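Side-chain contact in Fe-regulated protein B (PDB 4AIP), which probably carries iron across the meningococcal outer membrane as a TonB-dependent transporter: residues N693-P696 with L702-N705. Residues are numbered along the deposited sequence; the frame is centred on the assembly and turned at random.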
loop_
_atom_site.group_PDB
_atom_site.type_symbol
_atom_site.label_atom_id
_atom_site.label_comp_id
_atom_site.label_asym_id
_atom_site.label_seq_id
_atom_site.Cartn_x
_atom_site.Cartn_y
_atom_site.Cartn_z
ATOM N N ASN B 693 -15.613 27.374 -12.069
ATOM C CA ASN B 693 -14.215 27.449 -11.676
ATOM C C ASN B 693 -13.939 28.784 -10.950
ATOM O O ASN B 693 -14.088 29.884 -11.522
ATOM C CB ASN B 693 -13.320 27.304 -12.911
ATOM C CG ASN B 693 -11.871 27.716 -12.662
ATOM O OD1 ASN B 693 -11.431 28.748 -13.129
ATOM N ND2 ASN B 693 -11.126 26.895 -11.939
ATOM N N TRP B 694 -13.563 28.712 -9.685
ATOM C CA TRP B 694 -13.049 29.946 -9.079
ATOM C C TRP B 694 -11.634 29.976 -8.645
ATOM O O TRP B 694 -11.058 28.951 -8.245
ATOM C CB TRP B 694 -14.029 30.656 -8.128
ATOM C CG TRP B 694 -13.965 30.593 -6.692
ATOM C CD1 TRP B 694 -14.291 29.521 -5.877
ATOM C CD2 TRP B 694 -13.706 31.693 -5.803
ATOM N NE1 TRP B 694 -14.169 29.881 -4.506
ATOM C CE2 TRP B 694 -13.792 31.196 -4.451
ATOM C CE3 TRP B 694 -13.298 32.999 -6.013
ATOM C CZ2 TRP B 694 -13.581 31.983 -3.340
ATOM C CZ3 TRP B 694 -13.075 33.805 -4.892
ATOM C CH2 TRP B 694 -13.216 33.284 -3.560
ATOM N N LYS B 695 -11.077 31.161 -8.821
ATOM C CA LYS B 695 -9.697 31.380 -8.711
ATOM C C LYS B 695 -9.623 32.446 -7.675
ATOM O O LYS B 695 -9.503 33.634 -8.023
ATOM C CB LYS B 695 -9.123 31.907 -10.033
ATOM C CG LYS B 695 -8.911 30.884 -11.154
ATOM C CD LYS B 695 -8.385 31.598 -12.379
ATOM C CE LYS B 695 -8.512 30.726 -13.608
ATOM N NZ LYS B 695 -7.699 29.476 -13.410
ATOM N N PRO B 696 -9.667 32.054 -6.400
ATOM C CA PRO B 696 -9.783 32.987 -5.289
ATOM C C PRO B 696 -8.597 33.924 -5.121
ATOM O O PRO B 696 -8.683 34.894 -4.378
ATOM C CB PRO B 696 -9.888 32.049 -4.086
ATOM C CG PRO B 696 -10.250 30.681 -4.658
ATOM C CD PRO B 696 -9.494 30.674 -5.923
ATOM N N LEU B 702 -4.435 28.640 -7.526
ATOM C CA LEU B 702 -5.478 28.037 -6.730
ATOM C C LEU B 702 -6.778 28.002 -7.491
ATOM O O LEU B 702 -7.275 29.023 -7.895
ATOM C CB LEU B 702 -5.626 28.789 -5.416
ATOM C CG LEU B 702 -6.751 28.366 -4.471
ATOM C CD1 LEU B 702 -6.739 26.837 -4.149
ATOM C CD2 LEU B 702 -6.805 29.253 -3.196
ATOM N N ASN B 703 -7.307 26.812 -7.669
ATOM C CA ASN B 703 -8.513 26.573 -8.445
ATOM C C ASN B 703 -9.434 25.810 -7.527
ATOM O O ASN B 703 -9.046 24.802 -6.930
ATOM C CB ASN B 703 -8.266 25.700 -9.686
ATOM C CG ASN B 703 -7.638 26.467 -10.888
ATOM O OD1 ASN B 703 -8.201 27.459 -11.395
ATOM N ND2 ASN B 703 -6.498 25.953 -11.391
ATOM N N VAL B 704 -10.645 26.309 -7.397
ATOM C CA VAL B 704 -11.663 25.630 -6.643
ATOM C C VAL B 704 -12.709 25.375 -7.691
ATOM O O VAL B 704 -13.153 26.296 -8.343
ATOM C CB VAL B 704 -12.230 26.574 -5.526
ATOM C CG1 VAL B 704 -13.353 25.904 -4.764
ATOM C CG2 VAL B 704 -11.122 26.944 -4.598
ATOM N N ASN B 705 -13.078 24.126 -7.893
ATOM C CA ASN B 705 -13.979 23.799 -8.974
ATOM C C ASN B 705 -15.156 23.056 -8.463
ATOM O O ASN B 705 -15.004 22.091 -7.673
ATOM C CB ASN B 705 -13.289 22.889 -10.004
ATOM C CG ASN B 705 -11.984 23.468 -10.525
ATOM O OD1 ASN B 705 -11.877 24.659 -10.835
ATOM N ND2 ASN B 705 -11.009 22.612 -10.676
#
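Asn693 lays its amide alongside that of Asn705, the planes 38° apart, and its ND2 reaches Asn705 OD1 at 2.6 Å. The second N-H of ND2 runs almost straight to Asn703 OD1 (3.0 Å, 177° at the hydrogen). Both acceptors lie in the plane of the Asn693 amide, so two bonds fix its rotation, while Asn693 OD1 is taken by Arg643. Chi1 of 165° sets CG opposite the backbone N and turns the amide towards the 702-705 strand, where ND2 lies within bonding distance of both asparagine oxygens. Asn703 OD1 accepts twice: Asn693 ND2 comes from above the Asn703 carbonyl plane, whereas Lys695 NZ, turned in by a bend at chi4, sits in that plane on a lone pair at 2.9 Å. The ammonium also forms a salt bridge with Glu79. On the face carrying Trp694 and Val704, CD1 of the indole meets Val704 CB at 3.6 Å, and Pro696 CG stands over the ring centre. Pro696 CG also touches Val704 CG2 (3.8 Å), and Phe212 of a second subunit packs on Pro696 and Leu702. Trp694 and Val704 form an antiparallel hydrogen-bonded pair, N to O both ways at 2.8 Å, in the β-hairpin of strands 681-694 and 702-709, neighbours in the TonB-dependent receptor barrel.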